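Long-range contact in Mypaa.01249.c (Mycobacterium paratuberculosis, PDB 3RD5), which is of unknown function but belongs to the short-chain dehydrogenase/reductase family and is therefore probably an oxidoreductase: residues 71-81 with 114-125. Sequence-based numbering, arbitrary orientation. Where two conformers were deposited one is given.
Sequences LQDLSSVRRFA and TNHLGHFALTNL
Leu-71 meets Gly-118 where the loop before helix 74-82 touches helix 110-126; beyond it segments 74-81 and 114-125 run in the same direction, their axes 9.5 Å apart at closest and inclined by 30°, with Val-77 level with Leu-122 and Ala-81 with Leu-125. Leu-71 CA and Gly-118 CA are 4.8 Å apart; Gly-118, having no side chain, lets Leu-71 lie against the helix backbone. Leu-71 straddles this point: CD2 lies 3.6 Å from Gly-118 C, while CD1 makes an off-centre CH-pi contact with the His-119 ring, 4.1 Å from its centroid. That ring is fixed on both nitrogens, ND1 giving a nearly straight bond (167°) to Asn-115 O and NE2 bonding to Thr-22 OG1. Gln-72 crosses Thr-114 obliquely, Gln-72 NE2 3.0 Å from Thr-114 OG1, which is hydrogen-bonded to Ser-110 O. Val-77 is the knob in a hole formed by Gly-118, Ala-121, Leu-122 and Leu-125; with CG1 anti to the backbone N (chi1 175°), that methyl comes 3.6 Å from Leu-122 N. Leu-122 CD1 sits in the plane of the Phe-80 ring at its edge, 3.7 Å from Phe-80 CD2. Ala-81 CB packs on Leu-125 CB. The interface, mainly apolar and fitted by shape, thus joins the helices of two consecutive beta-alpha-beta crossovers of the Rossmann-type fold, before and after strand 87-92, and two bonds set the rotation of the ring against which Leu-71 packs.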
ATOM      1  N   LEU A  71       1.419  10.147   6.674  1.00 15.01           N
ATOM      2  CA  LEU A  71       0.398   9.137   6.921  1.00 14.54           C
ATOM      3  C   LEU A  71       0.014   8.991   8.379  1.00 16.03           C
ATOM      4  O   LEU A  71      -1.017   8.418   8.655  1.00 17.58           O
ATOM      5  CB  LEU A  71       0.821   7.772   6.371  1.00 15.04           C
ATOM      6  CG  LEU A  71       0.804   7.650   4.832  1.00 14.39           C
ATOM      7  CD1 LEU A  71       1.644   6.413   4.445  1.00 14.92           C
ATOM      8  CD2 LEU A  71      -0.672   7.470   4.352  1.00 15.20           C
ATOM      9  N   GLN A  72       0.821   9.520   9.300  1.00 15.55           N
ATOM     10  CA  GLN A  72       0.522   9.556  10.740  1.00 16.22           C
ATOM     11  C   GLN A  72      -0.248  10.782  11.182  1.00 16.66           C
ATOM     12  O   GLN A  72      -0.329  11.061  12.387  1.00 17.58           O
ATOM     13  CB  GLN A  72       1.809   9.429  11.577  1.00 16.87           C
ATOM     14  CG  GLN A  72       2.581   8.154  11.241  1.00 19.00           C
ATOM     15  CD  GLN A  72       3.731   7.833  12.193  1.00 26.71           C
ATOM     16  OE1 GLN A  72       3.767   8.293  13.346  1.00 33.53           O
ATOM     17  NE2 GLN A  72       4.613   6.943  11.750  1.00 26.14           N
ATOM     18  N   ASP A  73      -0.822  11.503  10.232  1.00 16.59           N
ATOM     19  CA  ASP A  73      -1.590  12.743  10.534  1.00 16.61           C
ATOM     20  C   ASP A  73      -2.719  12.833   9.506  1.00 16.75           C
ATOM     21  O   ASP A  73      -2.488  13.164   8.354  1.00 17.34           O
ATOM     22  CB  ASP A  73      -0.632  13.940  10.495  1.00 17.77           C
ATOM     23  CG  ASP A  73      -1.295  15.276  10.756  1.00 20.56           C
ATOM     24  OD1 ASP A  73      -2.534  15.368  10.745  1.00 22.01           O
ATOM     25  OD2 ASP A  73      -0.542  16.267  11.004  1.00 26.10           O
ATOM     26  N   LEU A  74      -3.933  12.479   9.917  1.00 15.91           N
ATOM     27  CA  LEU A  74      -5.036  12.487   8.966  1.00 15.57           C
ATOM     28  C   LEU A  74      -5.286  13.840   8.318  1.00 17.04           C
ATOM     29  O   LEU A  74      -5.776  13.913   7.181  1.00 17.11           O
ATOM     30  CB  LEU A  74      -6.310  11.908   9.598  1.00 16.74           C
ATOM     31  CG  LEU A  74      -6.289  10.435   9.942  1.00 16.90           C
ATOM     32  CD1 LEU A  74      -7.547  10.064  10.763  1.00 19.66           C
ATOM     33  CD2 LEU A  74      -6.238   9.585   8.660  1.00 21.28           C
ATOM     34  N   SER A  75      -4.960  14.944   8.999  1.00 17.44           N
ATOM     35  CA  SER A  75      -5.094  16.253   8.366  1.00 18.39           C
ATOM     36  C   SER A  75      -4.144  16.451   7.197  1.00 18.22           C
ATOM     37  O   SER A  75      -4.510  17.061   6.201  1.00 20.36           O
ATOM     38  CB  SER A  75      -4.949  17.393   9.377  1.00 19.79           C
ATOM     39  OG  SER A  75      -3.603  17.607   9.827  1.00 22.52           O
ATOM     40  N   SER A  76      -2.954  15.878   7.308  1.00 18.41           N
ATOM     41  CA  SER A  76      -2.002  15.863   6.223  1.00 17.07           C
ATOM     42  C   SER A  76      -2.460  14.954   5.068  1.00 16.41           C
ATOM     43  O   SER A  76      -2.324  15.338   3.904  1.00 17.34           O
ATOM     44  CB  SER A  76      -0.661  15.315   6.745  1.00 17.50           C
ATOM     45  OG  SER A  76       0.288  15.303   5.683  1.00 19.18           O
ATOM     46  N   VAL A  77      -2.998  13.785   5.382  1.00 15.82           N
ATOM     47  CA  VAL A  77      -3.583  12.919   4.364  1.00 15.55           C
ATOM     48  C   VAL A  77      -4.616  13.693   3.542  1.00 16.06           C
ATOM     49  O   VAL A  77      -4.627  13.617   2.317  1.00 16.48           O
ATOM     50  CB  VAL A  77      -4.185  11.639   4.979  1.00 14.94           C
ATOM     51  CG1 VAL A  77      -4.932  10.749   3.896  1.00 16.39           C
ATOM     52  CG2 VAL A  77      -3.086  10.812   5.694  1.00 15.87           C
ATOM     53  N   ARG A  78      -5.507  14.405   4.230  0.70 16.96           N
ATOM     54  CA  ARG A  78      -6.581  15.171   3.579  0.70 18.27           C
ATOM     55  C   ARG A  78      -6.042  16.279   2.690  0.70 18.70           C
ATOM     56  O   ARG A  78      -6.503  16.455   1.556  0.70 19.13           O
ATOM     57  CB  ARG A  78      -7.543  15.737   4.626  0.70 19.46           C
ATOM     58  CG  ARG A  78      -8.402  14.688   5.271  0.70 23.16           C
ATOM     59  CD  ARG A  78      -9.527  15.298   6.135  0.70 28.70           C
ATOM     60  NE  ARG A  78     -10.583  14.313   6.267  0.70 32.72           N
ATOM     61  CZ  ARG A  78     -11.583  14.151   5.410  0.70 31.04           C
ATOM     62  NH1 ARG A  78     -11.761  14.955   4.358  0.70 35.53           N
ATOM     63  NH2 ARG A  78     -12.454  13.197   5.642  0.70 33.33           N
ATOM     64  N   ARG A  79      -5.066  17.024   3.186  1.00 18.41           N
ATOM     65  CA  ARG A  79      -4.465  18.124   2.414  1.00 19.72           C
ATOM     66  C   ARG A  79      -3.779  17.560   1.146  1.00 18.88           C
ATOM     67  O   ARG A  79      -3.928  18.109   0.045  1.00 20.07           O
ATOM     68  CB  ARG A  79      -3.479  18.873   3.306  1.00 21.47           C
ATOM     69  CG  ARG A  79      -4.127  19.835   4.286  1.00 25.13           C
ATOM     70  CD  ARG A  79      -3.089  20.789   4.913  1.00 29.09           C
ATOM     71  NE  ARG A  79      -1.942  20.103   5.515  1.00 27.92           N
ATOM     72  CZ  ARG A  79      -1.884  19.606   6.750  1.00 30.19           C
ATOM     73  NH1 ARG A  79      -2.918  19.713   7.584  1.00 31.03           N
ATOM     74  NH2 ARG A  79      -0.772  19.010   7.169  1.00 31.20           N
ATOM     75  N   PHE A  80      -3.064  16.453   1.302  1.00 17.52           N
ATOM     76  CA  PHE A  80      -2.391  15.832   0.162  1.00 17.17           C
ATOM     77  C   PHE A  80      -3.411  15.356  -0.872  1.00 17.75           C
ATOM     78  O   PHE A  80      -3.305  15.641  -2.068  1.00 18.57           O
ATOM     79  CB  PHE A  80      -1.487  14.675   0.591  1.00 16.45           C
ATOM     80  CG  PHE A  80      -1.028  13.859  -0.581  1.00 16.62           C
ATOM     81  CD1 PHE A  80       0.011  14.326  -1.389  1.00 17.15           C
ATOM     82  CD2 PHE A  80      -1.667  12.694  -0.949  1.00 16.49           C
ATOM     83  CE1 PHE A  80       0.380  13.631  -2.542  1.00 17.57           C
ATOM     84  CE2 PHE A  80      -1.296  12.014  -2.111  1.00 17.42           C
ATOM     85  CZ  PHE A  80      -0.267  12.493  -2.898  1.00 16.59           C
ATOM     86  N   ALA A  81      -4.432  14.636  -0.426  1.00 16.59           N
ATOM     87  CA  ALA A  81      -5.428  14.129  -1.350  1.00 18.13           C
ATOM     88  C   ALA A  81      -6.137  15.219  -2.110  1.00 19.27           C
ATOM     89  O   ALA A  81      -6.425  15.066  -3.307  1.00 19.65           O
ATOM     90  CB  ALA A  81      -6.457  13.245  -0.598  1.00 18.49           C
ATOM     91  N   THR A 114      -0.087   3.988  10.403  1.00 13.15           N
ATOM     92  CA  THR A 114       0.664   4.346   9.196  1.00 13.27           C
ATOM     93  C   THR A 114       0.299   3.415   8.044  1.00 13.08           C
ATOM     94  O   THR A 114      -0.059   3.842   6.944  1.00 14.75           O
ATOM     95  CB  THR A 114       2.185   4.232   9.427  1.00 14.01           C
ATOM     96  OG1 THR A 114       2.574   5.083  10.520  1.00 15.29           O
ATOM     97  CG2 THR A 114       2.984   4.617   8.157  1.00 16.32           C
ATOM     98  N   ASN A 115       0.401   2.106   8.279  1.00 11.71           N
ATOM     99  CA  ASN A 115       0.402   1.127   7.203  1.00 11.04           C
ATOM    100  C   ASN A 115      -0.999   0.872   6.688  1.00 11.54           C
ATOM    101  O   ASN A 115      -1.188   0.634   5.499  1.00 12.19           O
ATOM    102  CB  ASN A 115       0.985  -0.179   7.723  1.00 11.43           C
ATOM    103  CG  ASN A 115       2.446  -0.086   8.148  1.00 11.59           C
ATOM    104  OD1 ASN A 115       3.121   0.927   7.906  1.00 12.55           O
ATOM    105  ND2 ASN A 115       2.953  -1.151   8.791  1.00 11.86           N
ATOM    106  N   HIS A 116      -1.981   0.903   7.592  1.00 11.51           N
ATOM    107  CA  HIS A 116      -3.369   0.684   7.217  1.00 10.89           C
ATOM    108  C   HIS A 116      -4.235   1.950   7.263  1.00 11.52           C
ATOM    109  O   HIS A 116      -4.820   2.351   6.249  1.00 12.91           O
ATOM    110  CB  HIS A 116      -4.005  -0.441   8.074  1.00 12.02           C
ATOM    111  CG  HIS A 116      -5.468  -0.583   7.875  1.00 11.55           C
ATOM    112  ND1 HIS A 116      -6.028  -0.980   6.682  1.00 13.29           N
ATOM    113  CD2 HIS A 116      -6.502  -0.356   8.720  1.00 12.59           C
ATOM    114  CE1 HIS A 116      -7.351  -0.966   6.791  1.00 13.48           C
ATOM    115  NE2 HIS A 116      -7.669  -0.593   8.030  1.00 12.94           N
ATOM    116  N   LEU A 117      -4.383   2.570   8.434  1.00 11.54           N
ATOM    117  CA  LEU A 117      -5.401   3.625   8.551  1.00 12.42           C
ATOM    118  C   LEU A 117      -5.148   4.839   7.696  1.00 12.13           C
ATOM    119  O   LEU A 117      -6.069   5.389   7.082  1.00 12.57           O
ATOM    120  CB  LEU A 117      -5.656   4.030  10.024  1.00 12.55           C
ATOM    121  CG  LEU A 117      -6.208   2.894  10.910  1.00 11.88           C
ATOM    122  CD1 LEU A 117      -6.070   3.213  12.432  1.00 14.49           C
ATOM    123  CD2 LEU A 117      -7.678   2.534  10.581  1.00 13.20           C
ATOM    124  N   GLY A 118      -3.886   5.250   7.600  1.00 12.50           N
ATOM    125  CA  GLY A 118      -3.591   6.420   6.761  1.00 12.87           C
ATOM    126  C   GLY A 118      -3.847   6.113   5.271  1.00 12.00           C
ATOM    127  O   GLY A 118      -4.349   6.955   4.548  1.00 13.23           O
ATOM    128  N   HIS A 119      -3.500   4.914   4.849  1.00 12.08           N
ATOM    129  CA  HIS A 119      -3.786   4.423   3.489  1.00 12.04           C
ATOM    130  C   HIS A 119      -5.279   4.257   3.212  1.00 12.09           C
ATOM    131  O   HIS A 119      -5.765   4.544   2.121  1.00 12.77           O
ATOM    132  CB  HIS A 119      -3.028   3.134   3.199  1.00 12.63           C
ATOM    133  CG  HIS A 119      -1.574   3.346   2.877  1.00 11.66           C
ATOM    134  ND1 HIS A 119      -0.582   2.531   3.387  1.00 12.62           N
ATOM    135  CD2 HIS A 119      -0.966   4.201   2.018  1.00 11.50           C
ATOM    136  CE1 HIS A 119       0.586   2.914   2.866  1.00 12.26           C
ATOM    137  NE2 HIS A 119       0.388   3.961   2.062  1.00 12.00           N
ATOM    138  N   PHE A 120      -6.020   3.798   4.224  1.00 11.84           N
ATOM    139  CA  PHE A 120      -7.470   3.678   4.132  1.00 12.40           C
ATOM    140  C   PHE A 120      -8.098   5.041   3.843  1.00 12.26           C
ATOM    141  O   PHE A 120      -8.920   5.182   2.926  1.00 13.16           O
ATOM    142  CB  PHE A 120      -7.990   3.106   5.453  1.00 12.18           C
ATOM    143  CG  PHE A 120      -9.486   2.915   5.505  1.00 12.49           C
ATOM    144  CD1 PHE A 120     -10.044   1.732   5.077  1.00 13.01           C
ATOM    145  CD2 PHE A 120     -10.331   3.922   5.943  1.00 13.97           C
ATOM    146  CE1 PHE A 120     -11.423   1.535   5.092  1.00 14.51           C
ATOM    147  CE2 PHE A 120     -11.715   3.731   5.961  1.00 14.72           C
ATOM    148  CZ  PHE A 120     -12.260   2.555   5.522  1.00 14.41           C
ATOM    149  N   ALA A 121      -7.724   6.041   4.629  1.00 13.20           N
ATOM    150  CA  ALA A 121      -8.231   7.378   4.432  1.00 13.60           C
ATOM    151  C   ALA A 121      -7.819   7.940   3.091  1.00 13.96           C
ATOM    152  O   ALA A 121      -8.652   8.496   2.336  1.00 14.39           O
ATOM    153  CB  ALA A 121      -7.711   8.287   5.574  1.00 14.60           C
ATOM    154  N   LEU A 122      -6.560   7.766   2.744  1.00 13.75           N
ATOM    155  CA  LEU A 122      -6.045   8.272   1.463  1.00 13.49           C
ATOM    156  C   LEU A 122      -6.840   7.694   0.293  1.00 14.26           C
ATOM    157  O   LEU A 122      -7.219   8.409  -0.672  1.00 13.74           O
ATOM    158  CB  LEU A 122      -4.567   7.948   1.290  1.00 13.52           C
ATOM    159  CG  LEU A 122      -3.915   8.390  -0.011  1.00 13.62           C
ATOM    160  CD1 LEU A 122      -3.962   9.931  -0.140  1.00 17.52           C
ATOM    161  CD2 LEU A 122      -2.474   7.847  -0.096  1.00 16.47           C
ATOM    162  N   THR A 123      -7.039   6.381   0.328  1.00 13.64           N
ATOM    163  CA  THR A 123      -7.726   5.687  -0.763  1.00 13.05           C
ATOM    164  C   THR A 123      -9.181   6.158  -0.900  1.00 14.44           C
ATOM    165  O   THR A 123      -9.642   6.487  -2.012  1.00 15.28           O
ATOM    166  CB  THR A 123      -7.663   4.162  -0.580  1.00 13.37           C
ATOM    167  OG1 THR A 123      -6.303   3.741  -0.489  1.00 12.91           O
ATOM    168  CG2 THR A 123      -8.353   3.453  -1.780  1.00 14.25           C
ATOM    169  N   ASN A 124      -9.893   6.278   0.219  1.00 14.32           N
ATOM    170  CA  ASN A 124     -11.276   6.732   0.119  1.00 15.23           C
ATOM    171  C   ASN A 124     -11.348   8.160  -0.425  1.00 15.30           C
ATOM    172  O   ASN A 124     -12.298   8.487  -1.144  1.00 16.84           O
ATOM    173  CB  ASN A 124     -11.979   6.690   1.488  1.00 16.44           C
ATOM    174  CG  ASN A 124     -12.458   5.327   1.849  1.00 18.55           C
ATOM    175  OD1 ASN A 124     -12.835   4.528   0.971  1.00 18.09           O
ATOM    176  ND2 ASN A 124     -12.502   5.056   3.182  1.00 18.95           N
ATOM    177  N   LEU A 125     -10.389   9.001  -0.087  1.00 15.15           N
ATOM    178  CA  LEU A 125     -10.399  10.384  -0.554  1.00 16.39           C
ATOM    179  C   LEU A 125     -10.024  10.500  -2.037  1.00 16.92           C
ATOM    180  O   LEU A 125     -10.571  11.373  -2.733  1.00 19.23           O
ATOM    181  CB  LEU A 125      -9.467  11.226   0.298  1.00 16.76           C
ATOM    182  CG  LEU A 125      -9.915  11.435   1.739  1.00 18.29           C
ATOM    183  CD1 LEU A 125      -8.772  11.955   2.595  1.00 20.37           C
ATOM    184  CD2 LEU A 125     -11.148  12.379   1.811  1.00 21.17           C
TER